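Local coordinates for HD-GYP domain-containing protein (Bdellovibrio bacteriovorus, PDB 3TM8) that is an unconventional HD-GYP protein with a two-iron site, probably related in its chemistry to the phosphodiesterases that hydrolyse the bacterial messenger cyclic-di-GMP, at residues V24-S29 / M75-D80; I37-Y42 / N83-Y88. All blocks are in the same frame, centred on the assembly; numbering follows the deposited sequence.

Interaction 1 (V24-S29 / M75-D80); sequences VSIRVS and MYILTD
Strands 24-27 and 75-78 run antiparallel with a strong twist, 133° between their directions, and make a two-stranded antiparallel sheet in the N-terminal part of the chain. Two pairs of backbone bonds close it: Val24 and Ile77 exchange N-H and C=O, with Val24 N to Ile77 O at 2.8 Å, and Ile26 and Met75 do the same, with Ile26 N to Met75 O also at 2.8 Å. Between them Ser25 and Tyr76 form the non-hydrogen-bonded pair, where the strands draw in to 4.4 Å between the CA atoms, and CE1 of the Tyr76 ring lies 3.6 Å from Ser25 CB. Past the end of strand 24-27 the chain turns into a 3-10 segment, where Val28, in one of its two conformers, sets CG2 beside Met75 CG. On the other face of the sheet, Val24 and Ile77 lie side by side, their CG1 atoms in a tight 3.3 Å contact. This apolar face is continued by Phe39, which packs on Ile77, while Met75 reaches Ala41 and Val43 of strand 41-45. Ile26 crosses Ile77 at about a right angle, its CD1 against Ile77 CG2 at 3.9 Å.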
ATOM      1  N   VAL A  24       4.849  -2.334  24.258  1.00  8.16           N
ATOM      2  CA  VAL A  24       5.524  -2.062  22.996  1.00  9.20           C
ATOM      3  C   VAL A  24       4.473  -1.913  21.908  1.00  7.72           C
ATOM      4  O   VAL A  24       3.405  -2.528  21.973  1.00  6.77           O
ATOM      5  CB  VAL A  24       6.549  -3.166  22.640  1.00 13.36           C
ATOM      6  CG1 VAL A  24       5.862  -4.499  22.489  1.00 14.38           C
ATOM      7  CG2 VAL A  24       7.325  -2.808  21.381  1.00 17.84           C
ATOM      8  N   SER A  25       4.770  -1.079  20.916  1.00  8.13           N
ATOM      9  CA  SER A  25       3.811  -0.844  19.851  0.50  8.37           C
ATOM     10  C   SER A  25       3.879  -1.924  18.776  1.00  7.40           C
ATOM     11  O   SER A  25       4.933  -2.509  18.506  1.00  8.60           O
ATOM     12  CB  SER A  25       4.004   0.544  19.235  0.50 10.54           C
ATOM     13  OG  SER A  25       5.192   0.601  18.478  0.50 11.71           O
ATOM     14  N   ILE A  26       2.721  -2.191  18.193  1.00  6.03           N
ATOM     15  CA  ILE A  26       2.598  -3.057  17.029  1.00  6.48           C
ATOM     16  C   ILE A  26       1.734  -2.330  16.000  1.00  6.45           C
ATOM     17  O   ILE A  26       0.921  -1.480  16.355  1.00  7.90           O
ATOM     18  CB  ILE A  26       1.988  -4.442  17.384  1.00  7.44           C
ATOM     19  CG1 ILE A  26       0.568  -4.300  17.941  1.00  9.08           C
ATOM     20  CG2 ILE A  26       2.901  -5.212  18.338  1.00  8.08           C
ATOM     21  CD1 ILE A  26      -0.210  -5.612  17.921  1.00 10.59           C
ATOM     22  N   ARG A  27       1.910  -2.656  14.727  1.00  5.22           N
ATOM     23  CA  ARG A  27       1.077  -2.064  13.690  1.00  6.24           C
ATOM     24  C   ARG A  27      -0.155  -2.926  13.484  1.00  4.76           C
ATOM     25  O   ARG A  27      -0.075  -4.146  13.386  1.00  5.90           O
ATOM     26  CB  ARG A  27       1.862  -1.876  12.393  1.00  6.74           C
ATOM     27  CG  ARG A  27       3.081  -1.002  12.598  1.00  7.95           C
ATOM     28  CD  ARG A  27       3.679  -0.479  11.293  1.00  7.52           C
ATOM     29  NE  ARG A  27       4.908   0.233  11.595  1.00  9.22           N
ATOM     30  CZ  ARG A  27       6.087  -0.358  11.751  1.00  8.96           C
ATOM     31  NH1 ARG A  27       6.202  -1.670  11.558  1.00  9.66           N
ATOM     32  NH2 ARG A  27       7.152   0.364  12.080  1.00 10.81           N
ATOM     33  N   VAL A  28      -1.310  -2.282  13.423  1.00  5.97           N
ATOM     34  CA  VAL A  28      -2.563  -3.019  13.410  0.50  6.92           C
ATOM     35  C   VAL A  28      -2.730  -3.895  12.169  1.00  5.58           C
ATOM     36  O   VAL A  28      -3.431  -4.901  12.214  1.00  6.64           O
ATOM     37  CB  VAL A  28      -3.759  -2.063  13.612  0.50  7.87           C
ATOM     38  CG1 VAL A  28      -5.084  -2.785  13.409  0.50  9.96           C
ATOM     39  CG2 VAL A  28      -3.682  -1.443  15.008  0.50  8.35           C
ATOM     40  N   SER A  29      -2.071  -3.534  11.070  1.00  5.24           N
ATOM     41  CA  SER A  29      -2.193  -4.345   9.862  1.00  6.86           C
ATOM     42  C   SER A  29      -1.551  -5.727   9.993  1.00  6.38           C
ATOM     43  O   SER A  29      -1.707  -6.552   9.103  1.00  7.67           O
ATOM     44  CB  SER A  29      -1.625  -3.617   8.648  1.00 10.00           C
ATOM     45  OG  SER A  29      -0.237  -3.439   8.792  1.00 11.43           O
ATOM     46  N   MET A  75      -1.286  -0.269  17.837  1.00  7.41           N
ATOM     47  CA  MET A  75      -1.827  -0.738  19.096  1.00  7.51           C
ATOM     48  C   MET A  75      -0.638  -1.160  19.935  1.00  6.34           C
ATOM     49  O   MET A  75       0.508  -1.020  19.502  1.00  6.84           O
ATOM     50  CB  MET A  75      -2.813  -1.882  18.888  1.00 10.17           C
ATOM     51  CG  MET A  75      -4.176  -1.403  18.394  1.00 14.35           C
ATOM     52  SD  MET A  75      -5.346  -2.740  18.105  1.00 20.12           S
ATOM     53  CE  MET A  75      -5.642  -3.290  19.781  1.00 20.57           C
ATOM     54  N   TYR A  76      -0.906  -1.658  21.138  1.00  6.26           N
ATOM     55  CA  TYR A  76       0.150  -1.898  22.101  1.00  6.16           C
ATOM     56  C   TYR A  76      -0.020  -3.269  22.720  1.00  6.08           C
ATOM     57  O   TYR A  76      -1.145  -3.752  22.896  1.00  7.74           O
ATOM     58  CB  TYR A  76       0.145  -0.784  23.170  1.00  6.31           C
ATOM     59  CG  TYR A  76       0.344   0.539  22.482  1.00  6.16           C
ATOM     60  CD1 TYR A  76       1.621   1.018  22.224  1.00  7.59           C
ATOM     61  CD2 TYR A  76      -0.737   1.255  21.986  1.00  7.28           C
ATOM     62  CE1 TYR A  76       1.815   2.206  21.539  1.00  8.62           C
ATOM     63  CE2 TYR A  76      -0.552   2.449  21.291  1.00  8.02           C
ATOM     64  CZ  TYR A  76       0.728   2.915  21.067  1.00  8.69           C
ATOM     65  OH  TYR A  76       0.925   4.090  20.368  1.00 11.06           O
ATOM     66  N   ILE A  77       1.102  -3.907  23.032  1.00  5.93           N
ATOM     67  CA  ILE A  77       1.083  -5.189  23.722  1.00  6.33           C
ATOM     68  C   ILE A  77       2.006  -5.080  24.921  1.00  6.21           C
ATOM     69  O   ILE A  77       2.889  -4.219  24.964  1.00  6.26           O
ATOM     70  CB  ILE A  77       1.538  -6.352  22.800  1.00  7.73           C
ATOM     71  CG1 ILE A  77       3.000  -6.172  22.378  1.00  8.22           C
ATOM     72  CG2 ILE A  77       0.599  -6.475  21.607  1.00  7.67           C
ATOM     73  CD1 ILE A  77       3.590  -7.328  21.538  1.00  8.04           C
ATOM     74  N   LEU A  78       1.803  -5.944  25.905  1.00  7.02           N
ATOM     75  CA  LEU A  78       2.731  -6.010  27.022  1.00  7.67           C
ATOM     76  C   LEU A  78       4.087  -6.463  26.509  1.00  8.34           C
ATOM     77  O   LEU A  78       4.184  -7.418  25.742  1.00  7.69           O
ATOM     78  CB  LEU A  78       2.227  -6.993  28.076  1.00  8.64           C
ATOM     79  CG  LEU A  78       0.951  -6.540  28.786  1.00  9.81           C
ATOM     80  CD1 LEU A  78       0.327  -7.721  29.517  1.00 11.24           C
ATOM     81  CD2 LEU A  78       1.242  -5.392  29.744  1.00 11.74           C
ATOM     82  N   THR A  79       5.137  -5.788  26.947  1.00  9.59           N
ATOM     83  CA  THR A  79       6.478  -6.144  26.518  1.00 11.29           C
ATOM     84  C   THR A  79       6.777  -7.599  26.866  1.00 10.86           C
ATOM     85  O   THR A  79       7.484  -8.294  26.140  1.00 10.98           O
ATOM     86  CB  THR A  79       7.492  -5.186  27.144  1.00 14.13           C
ATOM     87  OG1 THR A  79       7.103  -3.843  26.819  1.00 15.48           O
ATOM     88  CG2 THR A  79       8.895  -5.453  26.622  1.00 15.50           C
ATOM     89  N   ASP A  80       6.206  -8.072  27.967  1.00 10.88           N
ATOM     90  CA  ASP A  80       6.440  -9.444  28.402  1.00 12.94           C
ATOM     91  C   ASP A  80       5.821 -10.461  27.441  1.00 12.26           C
ATOM     92  O   ASP A  80       6.159 -11.642  27.480  1.00 15.65           O
ATOM     93  CB  ASP A  80       5.923  -9.654  29.831  1.00 17.87           C
ATOM     94  CG  ASP A  80       6.731  -8.882  30.863  1.00 22.84           C
ATOM     95  OD1 ASP A  80       7.834  -8.407  30.523  1.00 24.56           O
ATOM     96  OD2 ASP A  80       6.265  -8.759  32.017  1.00 25.58           O
TER

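Interaction 2 (I37-Y42 / N83-Y88); sequences IDFNAY and NSYRTY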
ATOM      1  N   ILE A  37      -4.584 -15.166  18.732  1.00 10.01           N
ATOM      2  CA  ILE A  37      -3.493 -14.434  19.354  1.00  9.33           C
ATOM      3  C   ILE A  37      -3.251 -14.963  20.764  1.00 10.22           C
ATOM      4  O   ILE A  37      -4.196 -15.281  21.473  1.00 12.45           O
ATOM      5  CB  ILE A  37      -3.746 -12.901  19.369  1.00  9.08           C
ATOM      6  CG1 ILE A  37      -4.956 -12.534  20.228  1.00  8.92           C
ATOM      7  CG2 ILE A  37      -3.916 -12.374  17.939  1.00  9.35           C
ATOM      8  CD1 ILE A  37      -5.213 -11.015  20.291  1.00  8.04           C
ATOM      9  N   ASP A  38      -1.987 -15.076  21.159  1.00 10.75           N
ATOM     10  CA  ASP A  38      -1.630 -15.502  22.513  1.00 11.82           C
ATOM     11  C   ASP A  38      -1.038 -14.312  23.263  1.00 10.85           C
ATOM     12  O   ASP A  38      -0.032 -14.438  23.965  1.00 14.61           O
ATOM     13  CB  ASP A  38      -0.628 -16.665  22.468  1.00 14.56           C
ATOM     14  CG  ASP A  38      -0.237 -17.173  23.853  1.00 20.01           C
ATOM     15  OD1 ASP A  38      -1.100 -17.192  24.750  1.00 22.18           O
ATOM     16  OD2 ASP A  38       0.943 -17.554  24.044  1.00 22.23           O
ATOM     17  N   PHE A  39      -1.668 -13.154  23.083  1.00  9.47           N
ATOM     18  CA  PHE A  39      -1.300 -11.917  23.768  1.00  8.57           C
ATOM     19  C   PHE A  39      -2.519 -10.996  23.795  1.00  7.22           C
ATOM     20  O   PHE A  39      -3.396 -11.101  22.938  1.00  8.91           O
ATOM     21  CB  PHE A  39      -0.150 -11.209  23.042  1.00  8.16           C
ATOM     22  CG  PHE A  39      -0.370 -11.062  21.557  1.00  8.11           C
ATOM     23  CD1 PHE A  39      -1.005  -9.946  21.029  1.00  7.84           C
ATOM     24  CD2 PHE A  39       0.062 -12.049  20.690  1.00  8.00           C
ATOM     25  CE1 PHE A  39      -1.209  -9.826  19.654  1.00  8.13           C
ATOM     26  CE2 PHE A  39      -0.145 -11.941  19.322  1.00  8.13           C
ATOM     27  CZ  PHE A  39      -0.775 -10.830  18.800  1.00  8.70           C
ATOM     28  N   ASN A  40      -2.602 -10.118  24.794  1.00  6.87           N
ATOM     29  CA  ASN A  40      -3.568  -9.021  24.751  1.00  7.42           C
ATOM     30  C   ASN A  40      -3.092  -7.920  23.812  1.00  6.79           C
ATOM     31  O   ASN A  40      -1.898  -7.769  23.589  1.00  7.36           O
ATOM     32  CB  ASN A  40      -3.703  -8.366  26.128  1.00  8.74           C
ATOM     33  CG  ASN A  40      -4.483  -9.196  27.125  1.00 10.04           C
ATOM     34  OD1 ASN A  40      -5.178 -10.163  26.777  1.00 10.33           O
ATOM     35  ND2 ASN A  40      -4.389  -8.793  28.392  1.00 10.30           N
ATOM     36  N   ALA A  41      -4.022  -7.103  23.320  1.00  6.68           N
ATOM     37  CA  ALA A  41      -3.654  -5.881  22.602  1.00  6.75           C
ATOM     38  C   ALA A  41      -4.507  -4.720  23.091  1.00  6.66           C
ATOM     39  O   ALA A  41      -5.700  -4.878  23.377  1.00  7.62           O
ATOM     40  CB  ALA A  41      -3.762  -6.055  21.088  1.00  8.15           C
ATOM     41  N   TYR A  42      -3.868  -3.563  23.192  1.00  6.46           N
ATOM     42  CA  TYR A  42      -4.433  -2.386  23.821  1.00  6.48           C
ATOM     43  C   TYR A  42      -4.527  -1.238  22.830  1.00  6.02           C
ATOM     44  O   TYR A  42      -3.670  -1.087  21.954  1.00  6.81           O
ATOM     45  CB  TYR A  42      -3.544  -1.960  24.993  1.00  6.89           C
ATOM     46  CG  TYR A  42      -3.397  -3.031  26.055  1.00  6.95           C
ATOM     47  CD1 TYR A  42      -4.135  -2.975  27.231  1.00  8.06           C
ATOM     48  CD2 TYR A  42      -2.539  -4.113  25.869  1.00  7.61           C
ATOM     49  CE1 TYR A  42      -4.013  -3.959  28.196  1.00  8.03           C
ATOM     50  CE2 TYR A  42      -2.414  -5.106  26.824  1.00  7.70           C
ATOM     51  CZ  TYR A  42      -3.149  -5.026  27.985  1.00  8.10           C
ATOM     52  OH  TYR A  42      -3.008  -6.018  28.927  1.00 10.11           O
ATOM     53  N   ASN A  83       7.390 -11.840  22.634  1.00  9.76           N
ATOM     54  CA  ASN A  83       7.784 -13.069  21.954  1.00 11.86           C
ATOM     55  C   ASN A  83       6.578 -13.780  21.341  1.00 10.60           C
ATOM     56  O   ASN A  83       6.656 -14.299  20.226  1.00 11.52           O
ATOM     57  CB  ASN A  83       8.566 -14.006  22.886  1.00 15.37           C
ATOM     58  CG  ASN A  83       8.970 -15.292  22.202  1.00 22.81           C
ATOM     59  OD1 ASN A  83       9.776 -15.285  21.270  1.00 26.55           O
ATOM     60  ND2 ASN A  83       8.416 -16.405  22.661  1.00 25.89           N
ATOM     61  N   SER A  84       5.464 -13.812  22.068  1.00 10.02           N
ATOM     62  CA  SER A  84       4.239 -14.405  21.543  0.50 11.07           C
ATOM     63  C   SER A  84       3.779 -13.690  20.273  1.00  8.97           C
ATOM     64  O   SER A  84       3.343 -14.331  19.306  1.00 10.75           O
ATOM     65  CB  SER A  84       3.132 -14.372  22.597  0.50 14.51           C
ATOM     66  OG  SER A  84       1.917 -14.866  22.065  0.50 18.07           O
ATOM     67  N   TYR A  85       3.878 -12.362  20.270  1.00  8.26           N
ATOM     68  CA  TYR A  85       3.533 -11.570  19.094  1.00  7.12           C
ATOM     69  C   TYR A  85       4.469 -11.869  17.917  1.00  6.58           C
ATOM     70  O   TYR A  85       4.023 -12.069  16.784  1.00  7.19           O
ATOM     71  CB  TYR A  85       3.556 -10.074  19.414  1.00  7.79           C
ATOM     72  CG  TYR A  85       3.436  -9.237  18.169  1.00  6.90           C
ATOM     73  CD1 TYR A  85       2.212  -9.083  17.524  1.00  7.54           C
ATOM     74  CD2 TYR A  85       4.556  -8.652  17.599  1.00  7.88           C
ATOM     75  CE1 TYR A  85       2.101  -8.331  16.362  1.00  8.14           C
ATOM     76  CE2 TYR A  85       4.457  -7.902  16.439  1.00  8.47           C
ATOM     77  CZ  TYR A  85       3.234  -7.755  15.825  1.00  7.68           C
ATOM     78  OH  TYR A  85       3.159  -7.007  14.673  1.00  9.11           O
ATOM     79  N   ARG A  86       5.768 -11.901  18.183  1.00  7.85           N
ATOM     80  CA  ARG A  86       6.719 -12.149  17.106  1.00  8.96           C
ATOM     81  C   ARG A  86       6.482 -13.507  16.456  1.00  9.31           C
ATOM     82  O   ARG A  86       6.569 -13.647  15.228  1.00  9.96           O
ATOM     83  CB  ARG A  86       8.164 -12.040  17.608  1.00 10.81           C
ATOM     84  CG  ARG A  86       8.616 -10.615  17.942  1.00 14.13           C
ATOM     85  CD  ARG A  86      10.130 -10.548  18.147  1.00 18.47           C
ATOM     86  NE  ARG A  86      10.576 -11.458  19.199  1.00 21.44           N
ATOM     87  CZ  ARG A  86      10.933 -11.081  20.423  1.00 23.31           C
ATOM     88  NH1 ARG A  86      10.917  -9.798  20.759  1.00 23.45           N
ATOM     89  NH2 ARG A  86      11.318 -11.990  21.310  1.00 24.55           N
ATOM     90  N   THR A  87       6.196 -14.518  17.271  1.00  9.42           N
ATOM     91  CA  THR A  87       5.954 -15.855  16.732  0.50  9.21           C
ATOM     92  C   THR A  87       4.624 -15.906  15.989  1.00  9.20           C
ATOM     93  O   THR A  87       4.512 -16.568  14.963  1.00  9.40           O
ATOM     94  CB  THR A  87       6.029 -16.961  17.810  0.50 10.47           C
ATOM     95  OG1 THR A  87       5.065 -16.711  18.840  0.50  9.71           O
ATOM     96  CG2 THR A  87       7.425 -17.017  18.410  0.50 12.96           C
ATOM     97  N   TYR A  88       3.625 -15.193  16.499  1.00  8.09           N
ATOM     98  CA  TYR A  88       2.343 -15.076  15.813  1.00  8.33           C
ATOM     99  C   TYR A  88       2.527 -14.507  14.411  1.00  7.57           C
ATOM    100  O   TYR A  88       2.009 -15.045  13.428  1.00  7.75           O
ATOM    101  CB  TYR A  88       1.410 -14.179  16.636  1.00  8.36           C
ATOM    102  CG  TYR A  88       0.217 -13.637  15.883  1.00  7.40           C
ATOM    103  CD1 TYR A  88      -0.991 -14.329  15.855  1.00  7.80           C
ATOM    104  CD2 TYR A  88       0.293 -12.417  15.215  1.00  7.42           C
ATOM    105  CE1 TYR A  88      -2.088 -13.828  15.163  1.00  8.04           C
ATOM    106  CE2 TYR A  88      -0.788 -11.916  14.531  1.00  7.19           C
ATOM    107  CZ  TYR A  88      -1.972 -12.615  14.495  1.00  7.87           C
ATOM    108  OH  TYR A  88      -3.037 -12.080  13.797  1.00  8.07           O
TER
HETATM  109  O   HOH W   1       0.404 -15.336  19.767  1.00 21.21           O
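Ser84 OG, in the conformer described, has two hydrogen-bond partners: it donates to Asp38 O at 2.8 Å and accepts a bond from a water, which in turn takes the backbone N-H of Asp38 at 2.8 Å from Asp38 N. Hydroxyl and water thus tie both backbone polar groups of Asp38 to the first turn of helix 82-97, beside an aromatic cluster of Phe39, Tyr85 and Tyr88. The hydroxyl meets the carbonyl from above its plane, at a C=O...OG angle of 102°. Ser84 OG is carried there by a first torsion of 176°, which sets it anti to the helix backbone N, and it also lies in the plane of the Phe39 ring, at the CD2 edge. That ring meets the two tyrosines differently. Tyr85 turns the edge of its ring to one face of Phe39 in an offset edge-to-face pair, centroids 5.6 Å apart, and its CB sits over that same face as a CH-pi donor. Ile37 CB lies over the rim of the opposite face. With its own edge Phe39 points at the face of Tyr88, the planes at 83°, CZ over the ring and CE2 beside Tyr88 CB. Both tyrosine hydroxyls are anchored beyond the contact, Tyr85 OH to Thr30 OG1 and Tyr88 OH to the backbone N of Arg32. The Ser84 bond and the Phe39 ring together hold the loop against the helix just before strand 41-45 begins. Ile37 adds a last apolar touch, its CG2 3.6 Å from Tyr88 CE1.

Overall arrangement
Interactions 1 and 2 lie about 8 Å apart between centres and interlock along the chain: strand 23-27 leads on to strand 41-45, and strand 74-78 to helix 82-97, so their segments alternate. Strand 74-78 touches both segments of interaction 2. Tyr76 O and Tyr42 N, 2.7 Å apart, form a probable hydrogen bond to strand 41-45, and Ile77 faces the helix, its CD1 3.5 Å from Tyr85 CB. The apolar side of the 24-29/75-80 sheet thus runs on into the aromatic cluster of 37-42/83-88. Both contacts belong to the N-terminal region, with centres about 21 and 24 Å from the centre of the chain, away from the two irons bound by His170, Asp204, His232 and their fellow ligands.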